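Local atomic coordinates of integral membrane indolylacetylinositol arabinosyltransferase EmbB (Mycolicibacterium smegmatis MC2 155, PDB entry 7BVC), a protein that probably polymerises arabinose into the arabinan of cell-wall arabinogalactan, as a membrane-embedded arabinosyltransferase. Residues 277-282 against 333-338; 769-775 against 825-829; 901-905 against 917-923. One frame throughout, in Å; residues are numbered along the deposited sequence.

Contact 1 of 3, residues 277-282 against 333-338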
loop_
_atom_site.group_PDB
_atom_site.type_symbol
_atom_site.label_atom_id
_atom_site.label_comp_id
_atom_site.label_asym_id
_atom_site.label_seq_id
_atom_site.Cartn_x
_atom_site.Cartn_y
_atom_site.Cartn_z
ATOM N N TYR B 277 -6.473 -24.746 -21.475
ATOM C CA TYR B 277 -5.414 -24.274 -22.357
ATOM C C TYR B 277 -5.977 -23.502 -23.543
ATOM O O TYR B 277 -5.280 -22.660 -24.120
ATOM C CB TYR B 277 -4.578 -25.459 -22.835
ATOM C CG TYR B 277 -3.498 -25.102 -23.826
ATOM C CD1 TYR B 277 -2.339 -24.460 -23.418
ATOM C CD2 TYR B 277 -3.635 -25.414 -25.170
ATOM C CE1 TYR B 277 -1.354 -24.134 -24.320
ATOM C CE2 TYR B 277 -2.652 -25.092 -26.079
ATOM C CZ TYR B 277 -1.514 -24.452 -25.648
ATOM O OH TYR B 277 -0.532 -24.130 -26.552
ATOM N N VAL B 278 -7.226 -23.761 -23.911
ATOM C CA VAL B 278 -7.857 -23.122 -25.061
ATOM C C VAL B 278 -8.719 -21.937 -24.648
ATOM O O VAL B 278 -8.572 -20.840 -25.186
ATOM C CB VAL B 278 -8.678 -24.157 -25.861
ATOM C CG1 VAL B 278 -9.293 -23.508 -27.084
ATOM C CG2 VAL B 278 -7.802 -25.328 -26.262
ATOM N N ILE B 279 -9.629 -22.135 -23.690
ATOM C CA ILE B 279 -10.575 -21.090 -23.310
ATOM C C ILE B 279 -10.145 -20.326 -22.068
ATOM O O ILE B 279 -10.815 -19.357 -21.688
ATOM C CB ILE B 279 -11.987 -21.669 -23.097
ATOM C CG1 ILE B 279 -12.080 -22.347 -21.730
ATOM C CG2 ILE B 279 -12.341 -22.641 -24.206
ATOM C CD1 ILE B 279 -13.466 -22.814 -21.375
ATOM N N GLY B 280 -9.049 -20.719 -21.430
ATOM C CA GLY B 280 -8.691 -20.138 -20.153
ATOM C C GLY B 280 -7.970 -18.812 -20.268
ATOM O O GLY B 280 -7.592 -18.359 -21.346
ATOM N N ALA B 281 -7.780 -18.184 -19.111
ATOM C CA ALA B 281 -7.110 -16.897 -19.034
ATOM C C ALA B 281 -5.606 -17.063 -19.233
ATOM O O ALA B 281 -5.077 -18.173 -19.331
ATOM C CB ALA B 281 -7.396 -16.228 -17.693
ATOM N N ASN B 282 -4.913 -15.933 -19.288
ATOM C CA ASN B 282 -3.466 -15.888 -19.433
ATOM C C ASN B 282 -2.864 -15.076 -18.291
ATOM O O ASN B 282 -3.574 -14.485 -17.474
ATOM C CB ASN B 282 -3.072 -15.297 -20.788
ATOM C CG ASN B 282 -3.595 -16.109 -21.949
ATOM O OD1 ASN B 282 -3.816 -17.313 -21.832
ATOM N ND2 ASN B 282 -3.792 -15.454 -23.086
ATOM N N SER B 333 -0.966 -17.385 -30.199
ATOM C CA SER B 333 -1.102 -17.641 -28.770
ATOM C C SER B 333 -1.313 -19.114 -28.456
ATOM O O SER B 333 -0.995 -19.548 -27.345
ATOM C CB SER B 333 -2.261 -16.822 -28.200
ATOM O OG SER B 333 -2.441 -17.085 -26.820
ATOM N N ILE B 334 -1.838 -19.892 -29.403
ATOM C CA ILE B 334 -2.099 -21.303 -29.146
ATOM C C ILE B 334 -0.852 -22.160 -29.323
ATOM O O ILE B 334 -0.787 -23.267 -28.776
ATOM C CB ILE B 334 -3.239 -21.798 -30.056
ATOM C CG1 ILE B 334 -3.776 -23.147 -29.575
ATOM C CG2 ILE B 334 -2.780 -21.881 -31.501
ATOM C CD1 ILE B 334 -4.658 -23.050 -28.354
ATOM N N TRP B 335 0.149 -21.673 -30.053
ATOM C CA TRP B 335 1.361 -22.431 -30.336
ATOM C C TRP B 335 2.525 -22.056 -29.431
ATOM O O TRP B 335 3.336 -22.920 -29.086
ATOM C CB TRP B 335 1.769 -22.232 -31.799
ATOM C CG TRP B 335 3.235 -22.379 -32.050
ATOM C CD1 TRP B 335 4.141 -21.375 -32.215
ATOM C CD2 TRP B 335 3.969 -23.603 -32.169
ATOM N NE1 TRP B 335 5.392 -21.896 -32.426
ATOM C CE2 TRP B 335 5.314 -23.262 -32.403
ATOM C CE3 TRP B 335 3.619 -24.954 -32.097
ATOM C CZ2 TRP B 335 6.307 -24.220 -32.566
ATOM C CZ3 TRP B 335 4.607 -25.903 -32.261
ATOM C CH2 TRP B 335 5.934 -25.533 -32.491
ATOM N N ILE B 336 2.621 -20.793 -29.026
ATOM C CA ILE B 336 3.770 -20.300 -28.278
ATOM C C ILE B 336 3.636 -20.651 -26.799
ATOM O O ILE B 336 4.506 -20.313 -25.989
ATOM C CB ILE B 336 3.933 -18.782 -28.485
ATOM C CG1 ILE B 336 5.371 -18.340 -28.205
ATOM C CG2 ILE B 336 2.945 -18.012 -27.623
ATOM C CD1 ILE B 336 6.386 -18.942 -29.139
ATOM N N ARG B 337 2.557 -21.344 -26.436
ATOM C CA ARG B 337 2.269 -21.663 -25.042
ATOM C C ARG B 337 2.272 -23.164 -24.767
ATOM O O ARG B 337 1.649 -23.612 -23.802
ATOM C CB ARG B 337 0.927 -21.055 -24.634
ATOM C CG ARG B 337 1.023 -19.631 -24.126
ATOM C CD ARG B 337 -0.333 -18.949 -24.110
ATOM N NE ARG B 337 -1.389 -19.820 -23.605
ATOM C CZ ARG B 337 -2.443 -20.202 -24.316
ATOM N NH1 ARG B 337 -2.583 -19.791 -25.567
ATOM N NH2 ARG B 337 -3.358 -20.994 -23.779
ATOM N N LEU B 338 2.967 -23.945 -25.587
ATOM C CA LEU B 338 3.002 -25.398 -25.441
ATOM C C LEU B 338 3.825 -25.862 -24.238
ATOM O O LEU B 338 3.388 -26.780 -23.522
ATOM C CB LEU B 338 3.540 -26.039 -26.721
ATOM C CG LEU B 338 2.501 -26.415 -27.777
ATOM C CD1 LEU B 338 3.164 -27.148 -28.927
ATOM C CD2 LEU B 338 1.401 -27.260 -27.166
#
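The CA atoms nearest each other across the segments are those of V278 and I334, 7.3 Å apart, where the end of helix 264-279 passes a segment that is helical in its dihedrals at 333-335 and then makes a type I turn from W335 to L338. Most of the contact is carried by Y277 and R337. The side chain of Y277 leaves with CG anti to the backbone N (chi1 176°), which carries its hydroxyl across to the carbonyl of I334 near the ring plane. The hydroxyl is placed to donate to I334 O, but the modelled separation is too short for its length to carry weight. Alongside, CD1 of I334 packs on Y277 CE2 at 3.7 Å, with V278 CG2 more loosely on the same methyl.

R337 runs past the tyrosine in the opposite direction and bends at chi3, laying its guanidinium over one ring face. The planes are 28° apart, and CZ stands 4.6 Å from the ring centroid, so the cation-pi contact is off-centre, with NH2 toward the rim. That same NH2 donates to Y277 O at 2.6 Å, nearly in the guanidinium plane, though the bond is bent to 131°. NH1 turns back to the carbonyl of S333, in a bond modelled too short to be relied on, and weakly to its OG, while NE donates to N386 O. The bonds of NH2 and NE would limit the group's rotation. The N282 side chain approaches the opposite face toward its rim.

This stack of arginine on tyrosine, with one residue giving both ring and carbonyl, ties the end of a membrane helix to the approach to helix 342-355 within the GT-C-type transmembrane domain, in the part of the chain leading to D285 of the ethambutol pocket.

Contact 2 of 3, residues 769-775 against 825-829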
loop_
_atom_site.group_PDB
_atom_site.type_symbol
_atom_site.label_atom_id
_atom_site.label_comp_id
_atom_site.label_asym_id
_atom_site.label_seq_id
_atom_site.Cartn_x
_atom_site.Cartn_y
_atom_site.Cartn_z
ATOM N N PHE B 769 -26.477 28.340 -22.623
ATOM C CA PHE B 769 -25.361 27.773 -23.366
ATOM C C PHE B 769 -24.627 28.867 -24.125
ATOM O O PHE B 769 -25.249 29.761 -24.707
ATOM C CB PHE B 769 -25.842 26.692 -24.337
ATOM C CG PHE B 769 -26.053 25.350 -23.693
ATOM C CD1 PHE B 769 -27.206 25.084 -22.980
ATOM C CD2 PHE B 769 -25.096 24.357 -23.803
ATOM C CE1 PHE B 769 -27.400 23.853 -22.387
ATOM C CE2 PHE B 769 -25.286 23.124 -23.212
ATOM C CZ PHE B 769 -26.439 22.873 -22.501
ATOM N N SER B 770 -23.300 28.794 -24.111
ATOM C CA SER B 770 -22.439 29.734 -24.803
ATOM C C SER B 770 -21.397 28.973 -25.609
ATOM O O SER B 770 -20.981 27.879 -25.213
ATOM C CB SER B 770 -21.736 30.679 -23.817
ATOM O OG SER B 770 -20.787 29.982 -23.031
ATOM N N PRO B 771 -20.968 29.521 -26.748
ATOM C CA PRO B 771 -19.982 28.796 -27.574
ATOM C C PRO B 771 -18.664 28.549 -26.859
ATOM O O PRO B 771 -18.163 27.417 -26.863
ATOM C CB PRO B 771 -19.817 29.706 -28.800
ATOM C CG PRO B 771 -20.368 31.032 -28.393
ATOM C CD PRO B 771 -21.444 30.748 -27.404
ATOM N N ASP B 772 -18.084 29.572 -26.244
ATOM C CA ASP B 772 -16.857 29.409 -25.465
ATOM C C ASP B 772 -17.185 29.251 -23.980
ATOM O O ASP B 772 -16.811 30.063 -23.134
ATOM C CB ASP B 772 -15.911 30.581 -25.712
ATOM C CG ASP B 772 -16.616 31.921 -25.655
ATOM O OD1 ASP B 772 -17.836 31.942 -25.392
ATOM O OD2 ASP B 772 -15.949 32.952 -25.876
ATOM N N GLY B 773 -17.897 28.170 -23.677
ATOM C CA GLY B 773 -18.285 27.860 -22.315
ATOM C C GLY B 773 -17.562 26.645 -21.777
ATOM O O GLY B 773 -18.160 25.796 -21.112
ATOM N N VAL B 774 -16.271 26.546 -22.078
ATOM C CA VAL B 774 -15.445 25.412 -21.672
ATOM C C VAL B 774 -14.299 25.947 -20.822
ATOM O O VAL B 774 -13.848 27.079 -21.041
ATOM C CB VAL B 774 -14.927 24.642 -22.899
ATOM C CG1 VAL B 774 -14.329 23.303 -22.499
ATOM C CG2 VAL B 774 -16.039 24.447 -23.917
ATOM N N PRO B 775 -13.796 25.187 -19.843
ATOM C CA PRO B 775 -12.599 25.628 -19.118
ATOM C C PRO B 775 -11.360 25.635 -19.997
ATOM O O PRO B 775 -11.435 25.353 -21.196
ATOM C CB PRO B 775 -12.480 24.602 -17.984
ATOM C CG PRO B 775 -13.864 24.130 -17.771
ATOM C CD PRO B 775 -14.497 24.107 -19.130
ATOM N N VAL B 825 -19.489 24.366 -31.236
ATOM C CA VAL B 825 -19.456 23.930 -29.844
ATOM C C VAL B 825 -20.512 24.724 -29.079
ATOM O O VAL B 825 -21.029 25.733 -29.558
ATOM C CB VAL B 825 -18.062 24.121 -29.194
ATOM C CG1 VAL B 825 -17.906 23.252 -27.952
ATOM C CG2 VAL B 825 -16.943 23.831 -30.178
ATOM N N ALA B 826 -20.835 24.247 -27.878
ATOM C CA ALA B 826 -21.736 24.948 -26.973
ATOM C C ALA B 826 -21.509 24.411 -25.569
ATOM O O ALA B 826 -21.458 23.196 -25.372
ATOM C CB ALA B 826 -23.201 24.772 -27.383
ATOM N N GLY B 827 -21.382 25.315 -24.598
ATOM C CA GLY B 827 -21.010 24.923 -23.256
ATOM C C GLY B 827 -21.847 25.625 -22.206
ATOM O O GLY B 827 -22.444 26.677 -22.447
ATOM N N THR B 828 -21.872 25.016 -21.020
ATOM C CA THR B 828 -22.627 25.518 -19.880
ATOM C C THR B 828 -21.751 26.194 -18.830
ATOM O O THR B 828 -22.259 27.014 -18.057
ATOM C CB THR B 828 -23.408 24.366 -19.228
ATOM O OG1 THR B 828 -24.154 23.674 -20.235
ATOM C CG2 THR B 828 -24.373 24.872 -18.177
ATOM N N TYR B 829 -20.454 25.889 -18.802
ATOM C CA TYR B 829 -19.570 26.421 -17.773
ATOM C C TYR B 829 -19.550 27.944 -17.795
ATOM O O TYR B 829 -19.570 28.571 -18.858
ATOM C CB TYR B 829 -18.157 25.870 -17.968
ATOM C CG TYR B 829 -17.135 26.377 -16.975
ATOM C CD1 TYR B 829 -17.026 25.813 -15.712
ATOM C CD2 TYR B 829 -16.270 27.408 -17.308
ATOM C CE1 TYR B 829 -16.090 26.269 -14.805
ATOM C CE2 TYR B 829 -15.331 27.869 -16.410
ATOM C CZ TYR B 829 -15.246 27.297 -15.160
ATOM O OH TYR B 829 -14.311 27.753 -14.260
#
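F769 and T828 meet at one end of this contact, P775 and Y829 at the other, and in each pair a ring offers its face. T828 OG1 stands over the F769 ring, 3.2 Å from CE2 and displaced toward the rim, while A826 lies at the ring's edge, its CB 4.1 Å from CD2. On Y829 the fit is more central. CG lies anti to the backbone N (chi1 179°), which puts the tyrosine ring against the proline, and P775 CG sits over its centre, 4.0 Å from the centroid and only 6° off the normal, a CH-pi contact. The ring also meets W944 edge-to-face.

Between the two pairs the backbones draw close, the CA atoms of G773 and G827 lying 4.1 Å apart. S770 and G827 exchange two hydrogen bonds as a single antiparallel bridge: S770 N gives to G827 O at 2.8 Å, nearly straight at 167°, and G827 N returns to S770 O at 2.7 Å. A weak bond from Y829 N to G773 O follows.

A backbone-bonded centre thus lies between a ring capped by a hydroxyl oxygen and a proline-on-ring contact, which together would hold the 769-775 loop against edge strand 826-827.

Contact 3 of 3, residues 901-905 against 917-923; sequences RVTPY and RYPRSEI
Y918 is gripped along one side by V902 and P904, where a loop crosses the end of edge strand 914-918 in a C-terminal domain whose two four-stranded antiparallel sheets are consistent with the beta-sandwich of galactose-binding-domain relatives. V902 CG1 touches Y918 CD1 at 3.7 Å, the two side chains sliding past each other in opposite directions. P904 instead lies beside the tyrosine and points the same way, its CB 3.6 Å from Y918 CE1.

A second ring, that of Y905, meets the residue that follows the strand. Y905 carries CG beside its backbone N (chi1 -88°) and presents its edge to P919, whose CD lies near the ring plane, 3.8 Å from CE2. The two side chains cross at about a right angle. Nearer the backbone, the CB atoms of Y905 and R917 are 3.7 Å apart.

Further out, the second sheet positions the loop: V902 bonds through its backbone to L885 in strand 882-889, and its side chain packs on Y887, which I923 touches as well. R901 makes a salt bridge to E886 of the same strand, so the loop spans from one sheet to the edge of the other.

Backbone contacts between the two segments converge on a single oxygen: R917 O accepts a weak bond from Y905 N at 3.3 Å and a CA-H...O contact from P904 CA at 3.5 Å.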
loop_
_atom_site.group_PDB
_atom_site.type_symbol
_atom_site.label_atom_id
_atom_site.label_comp_id
_atom_site.label_asym_id
_atom_site.label_seq_id
_atom_site.Cartn_x
_atom_site.Cartn_y
_atom_site.Cartn_z
ATOM N N ARG B 901 -35.939 8.419 -27.252
ATOM C CA ARG B 901 -34.772 8.957 -26.566
ATOM C C ARG B 901 -33.790 7.824 -26.311
ATOM O O ARG B 901 -34.198 6.718 -25.948
ATOM C CB ARG B 901 -35.167 9.627 -25.244
ATOM C CG ARG B 901 -34.023 10.320 -24.533
ATOM C CD ARG B 901 -34.531 11.229 -23.427
ATOM N NE ARG B 901 -35.092 12.470 -23.953
ATOM C CZ ARG B 901 -36.392 12.696 -24.103
ATOM N NH1 ARG B 901 -37.272 11.763 -23.766
ATOM N NH2 ARG B 901 -36.812 13.856 -24.588
ATOM N N VAL B 902 -32.503 8.103 -26.506
ATOM C CA VAL B 902 -31.438 7.125 -26.315
ATOM C C VAL B 902 -30.432 7.683 -25.319
ATOM O O VAL B 902 -30.109 8.875 -25.352
ATOM C CB VAL B 902 -30.743 6.769 -27.646
ATOM C CG1 VAL B 902 -29.812 5.583 -27.458
ATOM C CG2 VAL B 902 -31.769 6.477 -28.727
ATOM N N THR B 903 -29.932 6.809 -24.422
ATOM C CA THR B 903 -28.935 7.151 -23.420
ATOM C C THR B 903 -27.546 6.714 -23.872
ATOM O O THR B 903 -27.395 5.679 -24.529
ATOM C CB THR B 903 -29.264 6.491 -22.080
ATOM O OG1 THR B 903 -28.909 5.104 -22.130
ATOM C CG2 THR B 903 -30.748 6.623 -21.770
ATOM N N PRO B 904 -26.506 7.471 -23.531
ATOM C CA PRO B 904 -25.190 7.248 -24.133
ATOM C C PRO B 904 -24.411 6.122 -23.468
ATOM O O PRO B 904 -24.783 5.585 -22.423
ATOM C CB PRO B 904 -24.492 8.591 -23.922
ATOM C CG PRO B 904 -25.062 9.084 -22.648
ATOM C CD PRO B 904 -26.509 8.656 -22.656
ATOM N N TYR B 905 -23.297 5.782 -24.107
ATOM C CA TYR B 905 -22.339 4.797 -23.615
ATOM C C TYR B 905 -21.051 5.537 -23.269
ATOM O O TYR B 905 -20.187 5.731 -24.129
ATOM C CB TYR B 905 -22.083 3.713 -24.659
ATOM C CG TYR B 905 -23.038 2.548 -24.611
ATOM C CD1 TYR B 905 -23.055 1.681 -23.529
ATOM C CD2 TYR B 905 -23.912 2.302 -25.660
ATOM C CE1 TYR B 905 -23.923 0.610 -23.490
ATOM C CE2 TYR B 905 -24.783 1.236 -25.629
ATOM C CZ TYR B 905 -24.787 0.395 -24.544
ATOM O OH TYR B 905 -25.658 -0.668 -24.516
ATOM N N ARG B 917 -21.735 7.146 -27.332
ATOM C CA ARG B 917 -22.126 6.164 -28.332
ATOM C C ARG B 917 -23.631 5.939 -28.299
ATOM O O ARG B 917 -24.237 5.871 -27.227
ATOM C CB ARG B 917 -21.411 4.830 -28.099
ATOM C CG ARG B 917 -19.923 4.825 -28.415
ATOM C CD ARG B 917 -19.105 5.276 -27.219
ATOM N NE ARG B 917 -17.671 5.237 -27.481
ATOM C CZ ARG B 917 -16.856 4.301 -27.014
ATOM N NH1 ARG B 917 -17.332 3.324 -26.256
ATOM N NH2 ARG B 917 -15.562 4.340 -27.301
ATOM N N TYR B 918 -24.227 5.814 -29.482
ATOM C CA TYR B 918 -25.633 5.446 -29.622
ATOM C C TYR B 918 -25.710 4.410 -30.735
ATOM O O TYR B 918 -25.613 4.759 -31.923
ATOM C CB TYR B 918 -26.506 6.659 -29.938
ATOM C CG TYR B 918 -26.340 7.810 -28.973
ATOM C CD1 TYR B 918 -26.859 7.744 -27.691
ATOM C CD2 TYR B 918 -25.664 8.961 -29.347
ATOM C CE1 TYR B 918 -26.712 8.792 -26.808
ATOM C CE2 TYR B 918 -25.508 10.013 -28.470
ATOM C CZ TYR B 918 -26.034 9.921 -27.202
ATOM O OH TYR B 918 -25.885 10.965 -26.321
ATOM N N PRO B 919 -25.845 3.131 -30.398
ATOM C CA PRO B 919 -25.948 2.110 -31.441
ATOM C C PRO B 919 -27.218 2.292 -32.250
ATOM O O PRO B 919 -28.277 2.629 -31.717
ATOM C CB PRO B 919 -25.970 0.797 -30.652
ATOM C CG PRO B 919 -26.441 1.181 -29.291
ATOM C CD PRO B 919 -25.907 2.554 -29.045
ATOM N N ARG B 920 -27.105 2.064 -33.555
ATOM C CA ARG B 920 -28.249 2.255 -34.435
ATOM C C ARG B 920 -29.226 1.085 -34.396
ATOM O O ARG B 920 -30.112 1.005 -35.253
ATOM C CB ARG B 920 -27.785 2.503 -35.872
ATOM C CG ARG B 920 -28.635 3.539 -36.589
ATOM C CD ARG B 920 -28.502 3.457 -38.093
ATOM N NE ARG B 920 -27.156 3.787 -38.547
ATOM C CZ ARG B 920 -26.818 3.907 -39.824
ATOM N NH1 ARG B 920 -27.725 3.728 -40.773
ATOM N NH2 ARG B 920 -25.572 4.210 -40.156
ATOM N N SER B 921 -29.085 0.182 -33.428
ATOM C CA SER B 921 -30.086 -0.851 -33.203
ATOM C C SER B 921 -31.206 -0.375 -32.293
ATOM O O SER B 921 -32.341 -0.847 -32.420
ATOM C CB SER B 921 -29.432 -2.101 -32.605
ATOM O OG SER B 921 -28.837 -1.815 -31.351
ATOM N N GLU B 922 -30.910 0.550 -31.377
ATOM C CA GLU B 922 -31.958 1.149 -30.557
ATOM C C GLU B 922 -32.876 2.017 -31.405
ATOM O O GLU B 922 -34.105 1.945 -31.287
ATOM C CB GLU B 922 -31.335 1.971 -29.429
ATOM C CG GLU B 922 -30.083 1.362 -28.826
ATOM C CD GLU B 922 -30.387 0.374 -27.722
ATOM O OE1 GLU B 922 -31.582 0.161 -27.424
ATOM O OE2 GLU B 922 -29.433 -0.191 -27.149
ATOM N N ILE B 923 -32.295 2.851 -32.260
ATOM C CA ILE B 923 -33.049 3.703 -33.172
ATOM C C ILE B 923 -33.754 2.813 -34.189
ATOM O O ILE B 923 -33.088 2.061 -34.916
ATOM C CB ILE B 923 -32.130 4.726 -33.858
ATOM C CG1 ILE B 923 -31.066 5.218 -32.877
ATOM C CG2 ILE B 923 -32.926 5.898 -34.381
ATOM C CD1 ILE B 923 -30.053 6.148 -33.493
#

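In the fold
The three contacts follow one another along the chain and divide between two domains. Contact 1 belongs to the membrane part, where the N282 side chain lies about 13 Å from bound ethambutol. Contacts 2 and 3 both sit in the C-terminal domain, at the outermost strands, 826-827 and 914-918, of one four-stranded sheet; their centres are 24 Å apart and their nearest atoms about 13 Å. Contact 2 lies by the calcium ion held by D936, S938 and D943, about 4 Å from the T828 side chain. From contact 1, the nearest atoms of contact 3 are about 23 Å away and those of contact 2 about 40 Å. The ethambutol pocket itself draws on both domains, through D285 and W972.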